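Local coordinates for putative polyketide synthase (Streptomyces coelicolor, PDB 1U0M), which catalyses the iterative condensation of five malonyl-CoA units and cyclises the resulting pentaketide to 1,3,6,8-tetrahydroxynaphthalene for melanin biosynthesis, at residues Glu174-Cys179 with Asn311-Val316; Glu21-Met26 with Thr57-Gln62; Pro89-Arg94 with Asp198-Ala203; Asp66-Pro71 with Leu178-Thr183; Asp228-Asp233 with Phe241-Arg246. One frame throughout, in Å; residues are numbered along the deposited sequence.

In the fold
From the N terminus, contact 2 closes first: strand 57-60 returns to strand 22-25 after a helical excursion, pairing before any other contact opens. Contact 4 then opens at 66-71 and contact 3 at 89-94. Contact 4 closes on 178-183, which shares Leu-178 and Cys-179 with the opening segment of contact 1, and contact 3 closes later on strand 198-206, so contact 3 crosses both contact 4 and contact 1. The hairpin of contact 5 forms and closes within the long span that contact 1 completes at 311-316. Contacts 2, 3 and 4 knit together the N-terminal half; contact 1 ties it to the C-terminal half, where contact 5 lies.

Contact 1 (Glu174-Cys179 with Asn311-Val316); sequences EFCSLC and NIASAV
The tight part of this buried contact lies round the carboxylate of Glu-174, at the end of a strand, where it meets the turn that leads into a helix. The Glu-174 chain bends at chi2 (-75°), carrying CG past Ile-312 O at 3.6 Å and bringing OE2 to Ser-314. Ser-314 OG donates at 2.7 Å to Glu-174 OE2, which accepts on its anti lone pair, while the CB of Ala-313 packs 3.6 Å from the same OE2. OE1 is held by Cys-114 N and Thr-115 OG1, so the buried group has donors on both oxygens, which would favour its ionised form. An alanine in place of Glu-174 would take away the acceptor of Ser-314 and would probably loosen the turn. That turn is type II', from Ile-312 to Ala-315, and it overlaps an Asx turn in which Ala-313 N donates to Asn-311 OD1 at 2.9 Å. Asn-311 lies beside His-278 and the probable active-site Cys-146, consistent with the Cys-His-Asn triad of this family. The partly exposed side is looser: Cys-176 SG stays 4.0 Å from Asn-311 O and 4.4 Å from Ala-313 CB, and a bound polyethylene glycol lies near it. Strand 167-175 is paired with strand 198-206 through Glu-174 and Gly-199, and Ala-315, near the start of helix 315-326, rests on Ala-201 of that second strand.

Contact 2 (Glu21-Met26 with Thr57-Gln62); sequences EHVITM and TRHIVQ
Strands 22-25 and 57-60 run antiparallel, their axes 4.7 Å apart at closest and their directions 148° from one another. Ile-24 and Arg-58 form a hydrogen-bonded pair with both bonds made: Ile-24 N reaches Arg-58 O at 2.9 Å, and Arg-58 N returns to Ile-24 O at 3.0 Å by a more bent path (139° at the hydrogen). At the next such pair Ile-60 N donates to His-22 O at 2.9 Å. Val-23 with His-59 and Thr-25 with Thr-57 are the non-hydrogen-bonded pairs. The result is a two-stranded ribbon whose strands are joined not by a tight hairpin turn but by helices 26-37 and 43-52; the first of these is N-capped by Thr-25, whose OG1 accepts from Glu-28 N. On the face of Ile-24, Arg-58 and Ile-60, the Ile-24 and Arg-58 side chains lie alongside, CG2 of Ile-24 against CB of Arg-58. Arg-58 bends at chi3 (-68°), and a water bridges its NE (2.7 Å) to Ile-24 O (2.8 Å), while its NH1 is bound by Asn-193 O and Phe-196 O. His-22, on this face too, turns its ring edge to the neighbouring backbone, CD2 3.2 Å from Val-61 O, with Glu-21 CG over one ring face. On the other face Val-23 CG2 packs against the His-59 imidazole, 3.3 Å from NE2, and Val-23 CG1 crosses obliquely to Thr-57.

Contact 3 (Pro89-Arg94 with Asp198-Ala203); sequences PAVIQR and DGIAAA
Val-91 lays its CG1 methyl over Ala-202, with CG1 3.7 Å from Ala-202 CB. Its CG1 stands anti to the backbone N (chi1 -177°), which sends the other branch obliquely across Ile-200, Val-91 CG2 coming to 4.2 Å from Ile-200 CG2. Ala-202 also packs under the next helical residue: its CB lies 3.8 Å from Ile-92 CA and 4.2 Å from Ile-92 CG1. With only a methyl at Ala-202, the helix can come close, and the CA atoms of Ile-92 and Ala-202 are 5.3 Å apart. The axes of helix segment 89-94 and strand segment 198-203 approach to 7.2 Å, their directions 32° apart, and no hydrogen bond crosses. Beside it, Val-91 rests on Ser-16 and Ser-18 of strand 11-18, and Ile-92 on Leu-169 and Val-171 of strand 167-175. Ala-201, pointing away, meets Ala-315 and Leu-318 of helix 315-326, so the strand is sandwiched between helices, as in the layered alpha-beta-alpha-beta-alpha thiolase fold, with helix 73-99 in an outer layer.

Contact 4 (Asp66-Pro71 with Leu178-Thr183); sequences DTLEHP and LCYQPT
Neither backbone pairs with the other: the end of a short helix and the turn after it run past an irregular loop, the nearest CA atoms, of Thr-67 and Leu-178, being 6.9 Å apart. Tyr-180 and His-70 carry the meeting about equally. With CG anti to its backbone N (chi1 170°), Tyr-180 leans its ring on the carbonyls of the turn: CD2 lies 3.4 Å from Thr-67 O, and CE2 meets Leu-68 O, also at 3.4 Å, at the ring edge. The Leu-68 side chain crosses the ring obliquely, its CD2 4.2 Å from Tyr-180 CE2. A serine here would remove the ring and its hydroxyl's bond to Arg-36, and would probably leave the loop less firmly held against the turn. His-70, its ring thrown out anti to the backbone N (chi1 -166°), sets its edge against the end of Gln-181 and against Pro-182, whose CD is 4.0 Å from ND1. Arg-76 of helix 73-99 bonds Tyr-180 O and touches His-70, while His-70 and Gln-181 both reach Thr-237 at the tip of the 230-243 hairpin; the contact thus joins the end of helix 64-67 to the loop after strand 167-175, flanked by helix 73-99 and the hairpin.

Contact 5 (Asp228-Asp233 with Phe241-Arg246); sequences DWIMYD and FLLDKR
The contact spans the strands of a beta hairpin, 230-235 and 238-243, toward the ends away from its turn. Met-231 and Leu-242 exchange both backbone bonds, Met-231 N to Leu-242 O at 3.0 Å and Leu-242 N to Met-231 O at 2.7 Å, and Asp-244 N donates almost straight (175°) to Trp-229 O. On one face Ile-230 packs alongside Phe-241, CG2 3.5 Å from CZ, and against Leu-243 CD1. Phe-241 lies near the probable active-site Cys-146; Tyr-232, bonded through OH to Cys-114 O, and Met-231 touch Met-119 of the second subunit. Just past the strands Asp-244 CB sits over the five-membered Trp-229 ring in a CH-pi contact, and Arg-246 CB meets the six-membered ring off-centre. Arg-246 grips Asp-244 side-on, NH2 to OD1 at 2.8 Å and NE to OD2 at 2.9 Å, while its backbone N closes an Asx turn on OD2. With three donors, the Asp-244 carboxylate is likely to stay ionised although Asp-228 lies nearby, and the bidentate grip fixes the guanidinium's rotation.

Contact 1 (Glu174-Cys179 with Asn311-Val316)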
# COMPACT_ATOMS: atom_id res chain seq x y z
N GLU A 174 -0.59 4.33 -13.76
CA GLU A 174 -1.09 5.65 -13.40
C GLU A 174 -1.98 6.31 -14.45
O GLU A 174 -1.53 6.64 -15.55
CB GLU A 174 0.10 6.56 -13.06
CG GLU A 174 1.02 5.98 -11.97
CD GLU A 174 0.42 6.07 -10.56
OE1 GLU A 174 -0.82 6.20 -10.45
OE2 GLU A 174 1.19 6.01 -9.57
N PHE A 175 -3.24 6.51 -14.09
CA PHE A 175 -4.22 7.15 -14.97
C PHE A 175 -4.61 8.47 -14.29
O PHE A 175 -5.74 8.63 -13.81
CB PHE A 175 -5.46 6.25 -15.10
CG PHE A 175 -5.18 4.90 -15.70
CD1 PHE A 175 -5.90 3.78 -15.28
CD2 PHE A 175 -4.24 4.74 -16.72
CE1 PHE A 175 -5.69 2.52 -15.86
CE2 PHE A 175 -4.02 3.49 -17.31
CZ PHE A 175 -4.75 2.37 -16.87
N CYS A 176 -3.67 9.42 -14.28
CA CYS A 176 -3.90 10.69 -13.60
C CYS A 176 -5.09 11.46 -14.13
O CYS A 176 -5.70 12.24 -13.40
CB CYS A 176 -2.63 11.57 -13.65
SG CYS A 176 -1.13 10.82 -12.94
N SER A 177 -5.43 11.25 -15.39
CA SER A 177 -6.56 11.92 -15.99
C SER A 177 -7.85 11.57 -15.27
O SER A 177 -8.82 12.31 -15.33
CB SER A 177 -6.69 11.53 -17.46
OG SER A 177 -6.95 10.14 -17.58
N LEU A 178 -7.86 10.43 -14.59
CA LEU A 178 -9.06 10.00 -13.86
C LEU A 178 -9.19 10.68 -12.51
O LEU A 178 -10.06 10.34 -11.71
CB LEU A 178 -9.06 8.48 -13.69
CG LEU A 178 -9.34 7.71 -15.00
CD1 LEU A 178 -10.66 8.20 -15.60
CD2 LEU A 178 -8.23 7.96 -16.01
N CYS A 179 -8.32 11.65 -12.26
CA CYS A 179 -8.36 12.40 -11.02
C CYS A 179 -8.61 13.86 -11.35
O CYS A 179 -8.42 14.73 -10.51
CB CYS A 179 -7.06 12.22 -10.23
SG CYS A 179 -6.91 10.59 -9.44
N ASN A 311 3.72 14.33 -16.45
CA ASN A 311 4.02 13.68 -15.19
C ASN A 311 3.12 12.47 -15.05
O ASN A 311 1.92 12.60 -14.80
CB ASN A 311 3.79 14.63 -14.03
CG ASN A 311 4.37 14.10 -12.75
OD1 ASN A 311 4.36 12.88 -12.51
ND2 ASN A 311 4.89 15.00 -11.92
N ILE A 312 3.71 11.29 -15.20
CA ILE A 312 2.96 10.06 -15.09
C ILE A 312 3.23 9.38 -13.76
O ILE A 312 3.33 8.15 -13.67
CB ILE A 312 3.30 9.12 -16.26
CG1 ILE A 312 4.79 8.80 -16.28
CG2 ILE A 312 2.97 9.81 -17.56
CD1 ILE A 312 5.17 7.83 -17.35
N ALA A 313 3.35 10.20 -12.72
CA ALA A 313 3.59 9.76 -11.35
C ALA A 313 4.67 8.70 -11.18
O ALA A 313 5.76 8.82 -11.74
CB ALA A 313 2.29 9.26 -10.74
N SER A 314 4.35 7.67 -10.41
CA SER A 314 5.26 6.58 -10.10
C SER A 314 5.98 5.99 -11.31
O SER A 314 7.07 5.44 -11.18
CB SER A 314 4.52 5.47 -9.35
OG SER A 314 3.53 4.84 -10.15
N ALA A 315 5.38 6.11 -12.49
CA ALA A 315 5.97 5.54 -13.69
C ALA A 315 7.10 6.36 -14.32
O ALA A 315 7.77 5.86 -15.22
CB ALA A 315 4.88 5.29 -14.72
N VAL A 316 7.32 7.59 -13.87
CA VAL A 316 8.38 8.41 -14.45
C VAL A 316 9.78 7.79 -14.37
O VAL A 316 10.44 7.63 -15.39
CB VAL A 316 8.44 9.82 -13.82
CG1 VAL A 316 9.67 10.56 -14.32
CG2 VAL A 316 7.19 10.61 -14.18

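Contact 2 (Glu21-Met26 with Thr57-Gln62)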
# COMPACT_ATOMS: atom_id res chain seq x y z
N GLU A 21 -3.58 5.84 -26.27
CA GLU A 21 -3.58 6.45 -27.59
C GLU A 21 -4.13 7.86 -27.76
O GLU A 21 -3.90 8.49 -28.78
CB GLU A 21 -4.28 5.51 -28.58
CG GLU A 21 -5.71 5.12 -28.24
CD GLU A 21 -5.82 4.33 -26.94
OE1 GLU A 21 -4.92 3.50 -26.65
OE2 GLU A 21 -6.81 4.53 -26.21
N HIS A 22 -4.86 8.36 -26.77
CA HIS A 22 -5.42 9.70 -26.87
C HIS A 22 -4.34 10.72 -26.44
O HIS A 22 -3.79 10.64 -25.35
CB HIS A 22 -6.66 9.78 -25.99
CG HIS A 22 -7.67 8.72 -26.31
ND1 HIS A 22 -8.34 8.67 -27.52
CD2 HIS A 22 -8.12 7.67 -25.59
CE1 HIS A 22 -9.16 7.64 -27.52
NE2 HIS A 22 -9.05 7.02 -26.36
N VAL A 23 -4.04 11.67 -27.32
CA VAL A 23 -3.00 12.65 -27.04
C VAL A 23 -3.52 14.07 -26.90
O VAL A 23 -4.38 14.50 -27.65
CB VAL A 23 -1.95 12.69 -28.18
CG1 VAL A 23 -0.92 13.78 -27.90
CG2 VAL A 23 -1.26 11.34 -28.30
N ILE A 24 -2.98 14.79 -25.93
CA ILE A 24 -3.34 16.19 -25.76
C ILE A 24 -2.05 17.00 -25.79
O ILE A 24 -1.10 16.74 -25.03
CB ILE A 24 -4.15 16.45 -24.45
CG1 ILE A 24 -4.50 17.94 -24.37
CG2 ILE A 24 -3.39 15.98 -23.24
CD1 ILE A 24 -5.46 18.33 -23.26
N THR A 25 -2.02 17.96 -26.71
CA THR A 25 -0.86 18.82 -26.90
C THR A 25 -0.89 20.03 -25.97
O THR A 25 -1.90 20.34 -25.34
CB THR A 25 -0.82 19.39 -28.33
OG1 THR A 25 -1.94 20.27 -28.49
CG2 THR A 25 -0.89 18.27 -29.38
N MET A 26 0.25 20.69 -25.89
CA MET A 26 0.41 21.89 -25.08
C MET A 26 -0.62 22.93 -25.51
O MET A 26 -1.32 23.51 -24.68
CB MET A 26 1.80 22.46 -25.31
CG MET A 26 2.00 23.87 -24.79
SD MET A 26 2.34 23.85 -23.06
CE MET A 26 0.75 23.62 -22.39
N THR A 57 3.29 17.12 -25.03
CA THR A 57 2.21 16.15 -25.19
C THR A 57 2.01 15.27 -23.97
O THR A 57 2.93 15.02 -23.20
CB THR A 57 2.44 15.19 -26.37
OG1 THR A 57 3.66 14.46 -26.16
CG2 THR A 57 2.52 15.94 -27.66
N ARG A 58 0.78 14.79 -23.82
CA ARG A 58 0.43 13.91 -22.73
C ARG A 58 -0.55 12.89 -23.30
O ARG A 58 -1.18 13.15 -24.32
CB ARG A 58 -0.25 14.70 -21.61
CG ARG A 58 0.62 15.76 -20.98
CD ARG A 58 -0.11 16.47 -19.88
NE ARG A 58 -1.21 17.27 -20.41
CZ ARG A 58 -2.24 17.69 -19.68
NH1 ARG A 58 -2.30 17.37 -18.40
NH2 ARG A 58 -3.21 18.41 -20.23
N HIS A 59 -0.65 11.73 -22.66
CA HIS A 59 -1.58 10.71 -23.13
C HIS A 59 -2.61 10.43 -22.05
O HIS A 59 -2.29 10.46 -20.86
CB HIS A 59 -0.86 9.42 -23.50
CG HIS A 59 0.04 9.54 -24.69
ND1 HIS A 59 1.29 10.11 -24.63
CD2 HIS A 59 -0.14 9.16 -25.98
CE1 HIS A 59 1.84 10.08 -25.83
NE2 HIS A 59 1.00 9.51 -26.67
N ILE A 60 -3.84 10.17 -22.47
CA ILE A 60 -4.91 9.85 -21.53
C ILE A 60 -5.65 8.60 -22.02
O ILE A 60 -5.70 8.34 -23.23
CB ILE A 60 -5.87 11.04 -21.37
CG1 ILE A 60 -6.39 11.48 -22.73
CG2 ILE A 60 -5.14 12.20 -20.67
CD1 ILE A 60 -7.23 12.76 -22.69
N VAL A 61 -6.22 7.84 -21.10
CA VAL A 61 -6.91 6.62 -21.47
C VAL A 61 -8.27 6.82 -22.16
O VAL A 61 -8.71 5.95 -22.90
CB VAL A 61 -7.07 5.67 -20.25
CG1 VAL A 61 -5.70 5.08 -19.88
CG2 VAL A 61 -7.65 6.43 -19.05
N GLN A 62 -8.92 7.95 -21.92
CA GLN A 62 -10.21 8.22 -22.56
C GLN A 62 -10.11 9.44 -23.48
O GLN A 62 -9.24 10.28 -23.31
CB GLN A 62 -11.29 8.53 -21.53
CG GLN A 62 -11.39 7.64 -20.32
CD GLN A 62 -12.43 8.18 -19.36
OE1 GLN A 62 -13.61 7.90 -19.51
NE2 GLN A 62 -12.00 8.99 -18.41
O HOH W 1 -0.79 18.49 -22.83

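Contact 3 (Pro89-Arg94 with Asp198-Ala203)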
# COMPACT_ATOMS: atom_id res chain seq x y z
N PRO A 89 -1.33 -6.11 -18.61
CA PRO A 89 -0.79 -7.39 -19.09
C PRO A 89 0.33 -7.31 -20.14
O PRO A 89 1.44 -7.83 -19.94
CB PRO A 89 -2.03 -8.09 -19.62
CG PRO A 89 -3.06 -7.68 -18.63
CD PRO A 89 -2.80 -6.19 -18.49
N ALA A 90 0.05 -6.66 -21.27
CA ALA A 90 1.04 -6.53 -22.33
C ALA A 90 2.36 -5.98 -21.82
O ALA A 90 3.42 -6.53 -22.10
CB ALA A 90 0.51 -5.63 -23.42
N VAL A 91 2.29 -4.89 -21.06
CA VAL A 91 3.50 -4.27 -20.55
C VAL A 91 4.31 -5.19 -19.65
O VAL A 91 5.53 -5.25 -19.75
CB VAL A 91 3.18 -2.97 -19.80
CG1 VAL A 91 4.47 -2.30 -19.34
CG2 VAL A 91 2.40 -2.03 -20.71
N ILE A 92 3.63 -5.90 -18.75
CA ILE A 92 4.32 -6.82 -17.86
C ILE A 92 5.09 -7.83 -18.71
O ILE A 92 6.25 -8.12 -18.44
CB ILE A 92 3.32 -7.56 -16.94
CG1 ILE A 92 2.85 -6.63 -15.82
CG2 ILE A 92 3.96 -8.81 -16.36
CD1 ILE A 92 1.79 -7.21 -14.92
N GLN A 93 4.42 -8.33 -19.74
CA GLN A 93 5.03 -9.30 -20.65
C GLN A 93 6.41 -8.83 -21.13
O GLN A 93 7.43 -9.42 -20.78
CB GLN A 93 4.13 -9.51 -21.86
CG GLN A 93 4.64 -10.59 -22.78
CD GLN A 93 4.59 -11.95 -22.11
OE1 GLN A 93 3.51 -12.52 -21.93
NE2 GLN A 93 5.75 -12.47 -21.73
N ARG A 94 6.41 -7.78 -21.93
CA ARG A 94 7.63 -7.21 -22.48
C ARG A 94 8.70 -6.98 -21.42
O ARG A 94 9.88 -6.88 -21.75
CB ARG A 94 7.31 -5.90 -23.18
CG ARG A 94 6.55 -6.08 -24.48
CD ARG A 94 5.53 -4.99 -24.67
NE ARG A 94 6.08 -3.70 -24.30
CZ ARG A 94 5.37 -2.58 -24.25
NH1 ARG A 94 4.07 -2.62 -24.54
NH2 ARG A 94 5.94 -1.44 -23.89
N ASP A 198 -1.22 9.95 -18.32
CA ASP A 198 -1.43 8.55 -18.00
C ASP A 198 -0.31 7.68 -18.60
O ASP A 198 0.12 7.90 -19.74
CB ASP A 198 -2.79 8.06 -18.53
CG ASP A 198 -3.96 8.90 -18.03
OD1 ASP A 198 -3.85 9.61 -17.00
OD2 ASP A 198 -5.01 8.82 -18.67
N GLY A 199 0.16 6.71 -17.83
CA GLY A 199 1.24 5.84 -18.30
C GLY A 199 1.36 4.58 -17.45
O GLY A 199 0.96 4.57 -16.29
N ILE A 200 1.90 3.53 -18.04
CA ILE A 200 2.08 2.25 -17.35
C ILE A 200 3.51 1.73 -17.51
O ILE A 200 4.03 1.65 -18.62
CB ILE A 200 1.10 1.19 -17.89
CG1 ILE A 200 -0.34 1.68 -17.72
CG2 ILE A 200 1.31 -0.13 -17.14
CD1 ILE A 200 -1.36 0.83 -18.40
N ALA A 201 4.14 1.36 -16.41
CA ALA A 201 5.49 0.84 -16.45
C ALA A 201 5.61 -0.46 -15.66
O ALA A 201 4.95 -0.63 -14.63
CB ALA A 201 6.46 1.86 -15.89
N ALA A 202 6.45 -1.36 -16.16
CA ALA A 202 6.69 -2.66 -15.54
C ALA A 202 8.16 -3.02 -15.74
O ALA A 202 8.66 -3.01 -16.87
CB ALA A 202 5.80 -3.73 -16.17
N ALA A 203 8.85 -3.32 -14.65
CA ALA A 203 10.26 -3.66 -14.73
C ALA A 203 10.59 -4.80 -13.79
O ALA A 203 10.04 -4.88 -12.69
CB ALA A 203 11.11 -2.45 -14.40

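Contact 4 (Asp66-Pro71 with Leu178-Thr183)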
# COMPACT_ATOMS: atom_id res chain seq x y z
N ASP A 66 -14.41 12.96 -22.86
CA ASP A 66 -14.88 12.10 -21.77
C ASP A 66 -14.08 12.36 -20.50
O ASP A 66 -14.63 12.34 -19.40
CB ASP A 66 -14.78 10.62 -22.14
CG ASP A 66 -15.59 10.26 -23.37
OD1 ASP A 66 -16.78 10.60 -23.45
OD2 ASP A 66 -15.03 9.61 -24.27
N THR A 67 -12.78 12.61 -20.63
CA THR A 67 -11.96 12.86 -19.46
C THR A 67 -12.28 14.20 -18.81
O THR A 67 -12.02 14.39 -17.62
CB THR A 67 -10.44 12.77 -19.77
OG1 THR A 67 -9.74 13.84 -19.12
CG2 THR A 67 -10.20 12.82 -21.20
N LEU A 68 -12.84 15.13 -19.59
CA LEU A 68 -13.21 16.44 -19.06
C LEU A 68 -14.51 16.35 -18.25
O LEU A 68 -14.80 17.19 -17.39
CB LEU A 68 -13.38 17.44 -20.20
CG LEU A 68 -12.13 17.96 -20.91
CD1 LEU A 68 -12.58 18.85 -22.08
CD2 LEU A 68 -11.25 18.75 -19.95
N GLU A 69 -15.29 15.32 -18.52
CA GLU A 69 -16.55 15.10 -17.82
C GLU A 69 -16.28 14.32 -16.53
O GLU A 69 -15.33 13.54 -16.44
CB GLU A 69 -17.52 14.29 -18.69
CG GLU A 69 -17.90 14.96 -19.98
CD GLU A 69 -18.64 16.27 -19.77
OE1 GLU A 69 -18.89 16.99 -20.76
OE2 GLU A 69 -18.97 16.59 -18.60
N HIS A 70 -17.10 14.55 -15.53
CA HIS A 70 -16.94 13.82 -14.29
C HIS A 70 -18.23 13.06 -14.01
O HIS A 70 -19.20 13.63 -13.52
CB HIS A 70 -16.59 14.76 -13.13
CG HIS A 70 -16.09 14.04 -11.91
ND1 HIS A 70 -15.23 14.61 -11.01
CD2 HIS A 70 -16.36 12.80 -11.44
CE1 HIS A 70 -14.98 13.75 -10.03
NE2 HIS A 70 -15.66 12.64 -10.27
N PRO A 71 -18.26 11.76 -14.36
CA PRO A 71 -19.41 10.85 -14.19
C PRO A 71 -19.53 10.32 -12.77
O PRO A 71 -20.34 9.44 -12.50
CB PRO A 71 -19.09 9.73 -15.18
CG PRO A 71 -17.59 9.62 -15.04
CD PRO A 71 -17.16 11.09 -15.08
N LEU A 178 -7.86 10.43 -14.59
CA LEU A 178 -9.06 10.00 -13.86
C LEU A 178 -9.19 10.68 -12.51
O LEU A 178 -10.06 10.34 -11.71
CB LEU A 178 -9.06 8.48 -13.69
CG LEU A 178 -9.34 7.71 -15.00
CD1 LEU A 178 -10.66 8.20 -15.60
CD2 LEU A 178 -8.23 7.96 -16.01
N CYS A 179 -8.32 11.65 -12.26
CA CYS A 179 -8.36 12.40 -11.02
C CYS A 179 -8.61 13.86 -11.35
O CYS A 179 -8.42 14.73 -10.51
CB CYS A 179 -7.06 12.22 -10.23
SG CYS A 179 -6.91 10.59 -9.44
N TYR A 180 -9.04 14.13 -12.57
CA TYR A 180 -9.34 15.50 -12.99
C TYR A 180 -10.61 15.95 -12.26
O TYR A 180 -11.63 15.25 -12.32
CB TYR A 180 -9.57 15.57 -14.50
CG TYR A 180 -10.11 16.90 -14.97
CD1 TYR A 180 -9.37 18.09 -14.81
CD2 TYR A 180 -11.39 17.00 -15.51
CE1 TYR A 180 -9.91 19.32 -15.18
CE2 TYR A 180 -11.93 18.22 -15.88
CZ TYR A 180 -11.19 19.38 -15.71
OH TYR A 180 -11.75 20.59 -16.03
N GLN A 181 -10.55 17.10 -11.59
CA GLN A 181 -11.70 17.62 -10.84
C GLN A 181 -12.10 19.02 -11.29
O GLN A 181 -11.55 20.02 -10.83
CB GLN A 181 -11.37 17.69 -9.34
CG GLN A 181 -10.78 16.43 -8.75
CD GLN A 181 -11.79 15.31 -8.53
OE1 GLN A 181 -11.41 14.20 -8.20
NE2 GLN A 181 -13.08 15.61 -8.70
N PRO A 182 -13.11 19.10 -12.18
CA PRO A 182 -13.60 20.38 -12.70
C PRO A 182 -13.79 21.43 -11.61
O PRO A 182 -13.59 22.63 -11.83
CB PRO A 182 -14.93 20.00 -13.34
CG PRO A 182 -14.69 18.62 -13.79
CD PRO A 182 -13.97 18.00 -12.63
N THR A 183 -14.16 20.95 -10.43
CA THR A 183 -14.38 21.81 -9.27
C THR A 183 -13.15 22.52 -8.70
O THR A 183 -13.28 23.60 -8.12
CB THR A 183 -15.04 21.01 -8.13
OG1 THR A 183 -14.20 19.91 -7.78
CG2 THR A 183 -16.39 20.48 -8.55

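Contact 5 (Asp228-Asp233 with Phe241-Arg246)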
# COMPACT_ATOMS: atom_id res chain seq x y z
N ASP A 228 1.58 17.77 4.44
CA ASP A 228 0.48 18.24 3.61
C ASP A 228 0.91 19.01 2.37
O ASP A 228 0.09 19.64 1.71
CB ASP A 228 -0.47 19.13 4.43
CG ASP A 228 0.17 20.44 4.89
OD1 ASP A 228 0.67 21.21 4.04
OD2 ASP A 228 0.18 20.69 6.11
N TRP A 229 2.20 18.95 2.03
CA TRP A 229 2.68 19.67 0.86
C TRP A 229 2.37 19.03 -0.49
O TRP A 229 2.17 19.73 -1.48
CB TRP A 229 4.17 19.95 1.03
CG TRP A 229 4.39 21.04 2.04
CD1 TRP A 229 3.53 21.43 3.03
CD2 TRP A 229 5.51 21.93 2.12
NE1 TRP A 229 4.04 22.50 3.72
CE2 TRP A 229 5.26 22.83 3.18
CE3 TRP A 229 6.71 22.06 1.39
CZ2 TRP A 229 6.15 23.84 3.54
CZ3 TRP A 229 7.59 23.07 1.75
CH2 TRP A 229 7.31 23.94 2.81
N ILE A 230 2.31 17.70 -0.53
CA ILE A 230 1.95 16.96 -1.75
C ILE A 230 1.00 15.87 -1.26
O ILE A 230 1.43 14.80 -0.81
CB ILE A 230 3.18 16.34 -2.43
CG1 ILE A 230 4.31 17.38 -2.52
CG2 ILE A 230 2.80 15.88 -3.83
CD1 ILE A 230 5.56 16.91 -3.23
N MET A 231 -0.29 16.15 -1.33
CA MET A 231 -1.29 15.24 -0.80
C MET A 231 -2.61 15.19 -1.55
O MET A 231 -2.87 15.95 -2.48
CB MET A 231 -1.62 15.65 0.63
CG MET A 231 -2.37 16.99 0.65
SD MET A 231 -2.63 17.65 2.29
CE MET A 231 -4.01 16.60 2.86
N TYR A 232 -3.46 14.29 -1.08
CA TYR A 232 -4.78 14.12 -1.63
C TYR A 232 -5.85 14.60 -0.64
O TYR A 232 -5.74 14.35 0.55
CB TYR A 232 -5.04 12.63 -1.91
CG TYR A 232 -4.74 12.15 -3.31
CD1 TYR A 232 -4.56 10.79 -3.56
CD2 TYR A 232 -4.66 13.03 -4.38
CE1 TYR A 232 -4.31 10.32 -4.85
CE2 TYR A 232 -4.41 12.58 -5.67
CZ TYR A 232 -4.25 11.21 -5.90
OH TYR A 232 -4.05 10.73 -7.17
N ASP A 233 -6.85 15.31 -1.14
CA ASP A 233 -8.01 15.67 -0.31
C ASP A 233 -8.97 14.58 -0.83
O ASP A 233 -9.17 14.47 -2.03
CB ASP A 233 -8.56 17.05 -0.68
CG ASP A 233 -8.17 18.14 0.33
OD1 ASP A 233 -8.36 19.33 0.01
OD2 ASP A 233 -7.67 17.83 1.43
N PHE A 241 -5.96 16.43 -5.83
CA PHE A 241 -4.53 16.61 -5.63
C PHE A 241 -4.15 18.02 -5.18
O PHE A 241 -4.54 19.01 -5.80
CB PHE A 241 -3.79 16.27 -6.92
CG PHE A 241 -2.31 16.17 -6.76
CD1 PHE A 241 -1.76 15.25 -5.88
CD2 PHE A 241 -1.46 17.01 -7.48
CE1 PHE A 241 -0.37 15.15 -5.71
CE2 PHE A 241 -0.06 16.91 -7.32
CZ PHE A 241 0.47 15.99 -6.44
N LEU A 242 -3.38 18.10 -4.10
CA LEU A 242 -2.93 19.37 -3.55
C LEU A 242 -1.41 19.44 -3.56
O LEU A 242 -0.71 18.58 -2.98
CB LEU A 242 -3.44 19.55 -2.11
CG LEU A 242 -4.89 19.96 -1.88
CD1 LEU A 242 -5.85 19.02 -2.57
CD2 LEU A 242 -5.16 19.98 -0.39
N LEU A 243 -0.89 20.46 -4.22
CA LEU A 243 0.55 20.66 -4.32
C LEU A 243 0.88 22.08 -3.86
O LEU A 243 0.53 23.06 -4.52
CB LEU A 243 0.97 20.45 -5.77
CG LEU A 243 2.46 20.40 -6.09
CD1 LEU A 243 3.16 19.28 -5.34
CD2 LEU A 243 2.59 20.23 -7.59
N ASP A 244 1.55 22.17 -2.71
CA ASP A 244 1.93 23.46 -2.13
C ASP A 244 2.91 24.22 -3.02
O ASP A 244 3.86 23.66 -3.56
CB ASP A 244 2.56 23.24 -0.75
CG ASP A 244 2.77 24.54 0.02
OD1 ASP A 244 2.09 24.73 1.06
OD2 ASP A 244 3.60 25.37 -0.40
N LYS A 245 2.65 25.51 -3.16
CA LYS A 245 3.46 26.43 -3.96
C LYS A 245 4.94 26.29 -3.66
O LYS A 245 5.78 26.49 -4.54
CB LYS A 245 3.03 27.87 -3.68
CG LYS A 245 1.52 28.14 -3.79
CD LYS A 245 0.65 27.20 -2.93
CE LYS A 245 1.15 27.07 -1.49
NZ LYS A 245 1.27 28.37 -0.77
N ARG A 246 5.25 25.95 -2.41
CA ARG A 246 6.62 25.80 -1.92
C ARG A 246 7.34 24.51 -2.25
O ARG A 246 8.50 24.33 -1.86
CB ARG A 246 6.63 25.97 -0.40
CG ARG A 246 6.18 27.33 0.08
CD ARG A 246 5.95 27.32 1.58
NE ARG A 246 4.81 26.48 1.94
CZ ARG A 246 4.31 26.39 3.17
NH1 ARG A 246 4.84 27.09 4.17
NH2 ARG A 246 3.26 25.61 3.41